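Local coordinates for flagellar protein (Xanthomonas campestris pv. campestris, PDB 3C12) that caps the flagellar hook, is probably required for its formation and may act as a scaffold, represented here by its C-terminal region, at residues 50-58 with 69-80. Numbering follows the deposited sequence.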
loop_
_atom_site.group_PDB
_atom_site.type_symbol
_atom_site.label_atom_id
_atom_site.label_comp_id
_atom_site.label_asym_id
_atom_site.label_seq_id
_atom_site.Cartn_x
_atom_site.Cartn_y
_atom_site.Cartn_z
ATOM N N GLY A 50 4.890 3.318 16.953
ATOM C CA GLY A 50 4.209 2.079 16.617
ATOM C C GLY A 50 3.210 1.677 17.694
ATOM O O GLY A 50 2.671 0.567 17.680
ATOM N N THR A 51 2.968 2.588 18.633
ATOM C CA THR A 51 2.031 2.353 19.731
ATOM C C THR A 51 0.599 2.259 19.216
ATOM O O THR A 51 0.205 2.974 18.287
ATOM C CB THR A 51 2.080 3.503 20.774
ATOM O OG1 THR A 51 3.386 3.567 21.364
ATOM C CG2 THR A 51 1.032 3.288 21.859
ATOM N N PHE A 52 -0.176 1.376 19.831
ATOM C CA PHE A 52 -1.563 1.211 19.454
ATOM C C PHE A 52 -2.299 2.519 19.715
ATOM O O PHE A 52 -2.077 3.174 20.732
ATOM C CB PHE A 52 -2.216 0.102 20.279
ATOM C CG PHE A 52 -3.674 -0.102 19.956
ATOM C CD1 PHE A 52 -4.060 -0.927 18.896
ATOM C CD2 PHE A 52 -4.659 0.584 20.667
ATOM C CE1 PHE A 52 -5.395 -1.057 18.550
ATOM C CE2 PHE A 52 -6.000 0.457 20.322
ATOM C CZ PHE A 52 -6.366 -0.364 19.261
ATOM N N VAL A 53 -3.169 2.896 18.789
ATOM C CA VAL A 53 -3.961 4.109 18.936
ATOM C C VAL A 53 -5.442 3.734 18.952
ATOM O O VAL A 53 -6.137 3.953 19.946
ATOM C CB VAL A 53 -3.694 5.103 17.794
ATOM C CG1 VAL A 53 -4.696 6.253 17.853
ATOM C CG2 VAL A 53 -2.280 5.622 17.898
ATOM N N LYS A 54 -5.926 3.174 17.847
ATOM C CA LYS A 54 -7.313 2.751 17.764
ATOM C C LYS A 54 -7.446 1.638 16.746
ATOM O O LYS A 54 -6.541 1.401 15.946
ATOM C CB LYS A 54 -8.232 3.913 17.375
ATOM C CG LYS A 54 -9.689 3.614 17.698
ATOM C CD LYS A 54 -10.588 4.828 17.523
ATOM C CE LYS A 54 -11.922 4.651 18.255
ATOM N NZ LYS A 54 -12.903 5.744 17.979
ATOM N N GLN A 55 -8.584 0.957 16.779
ATOM C CA GLN A 55 -8.839 -0.139 15.860
ATOM C C GLN A 55 -10.280 -0.088 15.358
ATOM O O GLN A 55 -11.219 0.105 16.127
ATOM C CB GLN A 55 -8.571 -1.465 16.567
ATOM C CG GLN A 55 -8.015 -2.553 15.670
ATOM C CD GLN A 55 -8.882 -3.788 15.685
ATOM O OE1 GLN A 55 -8.395 -4.903 15.528
ATOM N NE2 GLN A 55 -10.183 -3.592 15.866
ATOM N N LEU A 56 -10.444 -0.250 14.054
ATOM C CA LEU A 56 -11.759 -0.215 13.439
ATOM C C LEU A 56 -12.030 -1.566 12.807
ATOM O O LEU A 56 -11.103 -2.276 12.420
ATOM C CB LEU A 56 -11.808 0.870 12.361
ATOM C CG LEU A 56 -11.424 2.295 12.766
ATOM C CD1 LEU A 56 -11.107 3.129 11.535
ATOM C CD2 LEU A 56 -12.554 2.917 13.570
ATOM N N SER A 57 -13.303 -1.923 12.707
ATOM C CA SER A 57 -13.682 -3.190 12.103
ATOM C C SER A 57 -14.841 -2.918 11.181
ATOM O O SER A 57 -15.738 -2.166 11.531
ATOM C CB SER A 57 -14.092 -4.192 13.182
ATOM O OG SER A 57 -13.046 -4.372 14.120
ATOM N N VAL A 58 -14.819 -3.507 9.992
ATOM C CA VAL A 58 -15.902 -3.299 9.030
ATOM C C VAL A 58 -16.277 -4.602 8.354
ATOM O O VAL A 58 -15.406 -5.342 7.895
ATOM C CB VAL A 58 -15.509 -2.285 7.914
ATOM C CG1 VAL A 58 -16.663 -2.094 6.945
ATOM C CG2 VAL A 58 -15.126 -0.963 8.523
ATOM N N ALA A 69 -13.042 4.664 8.075
ATOM C CA ALA A 69 -13.022 6.046 8.524
ATOM C C ALA A 69 -12.621 6.156 9.986
ATOM O O ALA A 69 -13.229 5.537 10.857
ATOM C CB ALA A 69 -14.384 6.686 8.307
ATOM N N TRP A 70 -11.583 6.942 10.249
ATOM C CA TRP A 70 -11.115 7.147 11.606
ATOM C C TRP A 70 -11.490 8.560 12.012
ATOM O O TRP A 70 -11.230 9.512 11.277
ATOM C CB TRP A 70 -9.599 6.948 11.696
ATOM C CG TRP A 70 -9.057 7.179 13.070
ATOM C CD1 TRP A 70 -9.627 6.796 14.249
ATOM C CD2 TRP A 70 -7.832 7.838 13.413
ATOM N NE1 TRP A 70 -8.837 7.177 15.304
ATOM C CE2 TRP A 70 -7.728 7.819 14.820
ATOM C CE3 TRP A 70 -6.814 8.444 12.670
ATOM C CZ2 TRP A 70 -6.645 8.382 15.500
ATOM C CZ3 TRP A 70 -5.736 9.006 13.348
ATOM C CH2 TRP A 70 -5.662 8.969 14.748
ATOM N N ASP A 71 -12.119 8.682 13.179
ATOM C CA ASP A 71 -12.552 9.970 13.704
ATOM C C ASP A 71 -11.421 10.759 14.357
ATOM O O ASP A 71 -11.634 11.860 14.855
ATOM C CB ASP A 71 -13.685 9.771 14.710
ATOM C CG ASP A 71 -13.397 8.669 15.691
ATOM O OD1 ASP A 71 -12.220 8.515 16.066
ATOM O OD2 ASP A 71 -14.343 7.961 16.089
ATOM N N GLY A 72 -10.220 10.199 14.366
ATOM C CA GLY A 72 -9.096 10.907 14.948
ATOM C C GLY A 72 -8.966 10.793 16.452
ATOM O O GLY A 72 -8.287 11.598 17.094
ATOM N N THR A 73 -9.624 9.793 17.023
ATOM C CA THR A 73 -9.558 9.572 18.463
ATOM C C THR A 73 -9.001 8.184 18.752
ATOM O O THR A 73 -9.082 7.292 17.904
ATOM C CB THR A 73 -10.949 9.703 19.109
ATOM O OG1 THR A 73 -11.893 8.922 18.369
ATOM C CG2 THR A 73 -11.394 11.152 19.116
ATOM N N ASP A 74 -8.419 8.004 19.936
ATOM C CA ASP A 74 -7.876 6.697 20.297
ATOM C C ASP A 74 -8.998 5.822 20.862
ATOM O O ASP A 74 -10.116 6.303 21.058
ATOM C CB ASP A 74 -6.707 6.844 21.293
ATOM C CG ASP A 74 -7.133 7.388 22.657
ATOM O OD1 ASP A 74 -6.232 7.558 23.520
ATOM O OD2 ASP A 74 -8.342 7.636 22.871
ATOM N N ALA A 75 -8.708 4.543 21.096
ATOM C CA ALA A 75 -9.702 3.600 21.627
ATOM C C ALA A 75 -10.312 4.105 22.930
ATOM O O ALA A 75 -11.416 3.710 23.304
ATOM C CB ALA A 75 -9.069 2.228 21.841
ATOM N N ASN A 76 -9.588 4.986 23.612
ATOM C CA ASN A 76 -10.061 5.560 24.862
ATOM C C ASN A 76 -10.827 6.868 24.676
ATOM O O ASN A 76 -11.003 7.621 25.629
ATOM C CB ASN A 76 -8.889 5.765 25.824
ATOM C CG ASN A 76 -8.542 4.495 26.589
ATOM O OD1 ASN A 76 -9.399 3.904 27.250
ATOM N ND2 ASN A 76 -7.285 4.070 26.506
ATOM N N GLY A 77 -11.278 7.126 23.446
ATOM C CA GLY A 77 -12.050 8.324 23.137
ATOM C C GLY A 77 -11.297 9.639 23.025
ATOM O O GLY A 77 -11.886 10.683 22.720
ATOM N N ASN A 78 -9.993 9.592 23.265
ATOM C CA ASN A 78 -9.156 10.788 23.210
ATOM C C ASN A 78 -8.769 11.265 21.803
ATOM O O ASN A 78 -8.306 10.483 20.959
ATOM C CB ASN A 78 -7.868 10.569 24.017
ATOM C CG ASN A 78 -8.116 10.444 25.512
ATOM O OD1 ASN A 78 -7.182 10.215 26.280
ATOM N ND2 ASN A 78 -9.377 10.601 25.931
ATOM N N ARG A 79 -8.950 12.562 21.571
ATOM C CA ARG A 79 -8.588 13.188 20.301
ATOM C C ARG A 79 -7.054 13.190 20.204
ATOM O O ARG A 79 -6.374 13.780 21.051
ATOM C CB ARG A 79 -9.102 14.626 20.267
ATOM C CG ARG A 79 -8.685 15.386 19.050
ATOM C CD ARG A 79 -9.377 14.840 17.829
ATOM N NE ARG A 79 -8.699 15.279 16.614
ATOM C CZ ARG A 79 -9.185 15.134 15.384
ATOM N NH1 ARG A 79 -10.369 14.555 15.200
ATOM N NH2 ARG A 79 -8.473 15.557 14.341
ATOM N N MET A 80 -6.515 12.516 19.192
ATOM C CA MET A 80 -5.072 12.453 19.013
ATOM C C MET A 80 -4.577 13.719 18.323
ATOM O O MET A 80 -5.361 14.442 17.695
ATOM C CB MET A 80 -4.702 11.222 18.189
ATOM C CG MET A 80 -5.086 9.915 18.843
ATOM S SD MET A 80 -4.234 9.698 20.368
ATOM C CE MET A 80 -2.700 9.231 19.831
#
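Polar contacts between strand 52-58 and the loop after strand 69-70 centre on Lys54 and on the carbonyl of Val53. Ala75 N donates to Val53 O (2.9 Å, N-H...O angle 159°), tying the start of the Asp74-Gly77 type I turn to the strand edge. Lys54 runs almost fully extended over the loop, with CG anti to its backbone N (chi1 -162°), which carries NZ out to Asp71. Lys54 NZ forms a salt bridge with Asp71 at 3.2 Å from OD2; its hydrogen bonds to OD2, OD1 and Thr73 OG1 are all weak. The carboxylate is itself positioned by the loop, since OD1 accepts Thr73 N in an Asx turn.

Val53 and Lys54 both face Ile45 on strand 39-46, a classic beta bulge, consistent with both neighbours in sequence meeting the loop. Both segments belong to the Ig-like domain of FlgD, where the loop leaving strand 64-70 folds back against the beginning of strand 52-60.

Apolar packing begins with Val53: its CG1 lies 3.7 Å from Trp70 CZ2, while Met80 reaches toward Val53, its CG 3.8 Å from CG1 and its CE near both methyls. The indole is steadied by a bond from Trp70 NE1 to Thr73 O (2.6 Å), close to the ring plane, with Gly72 CA over one face; Tyr85 meets it edge-to-face. Lys54 CD touches the indole edge 3.7 Å from Trp70 NE1. Farther along the strand, Leu56 directs CD1 onto the backbone of Ala69 and the CB of Trp70, and at the other end Ala75 CB abuts the ring edge of Phe52 at CE2 (3.9 Å).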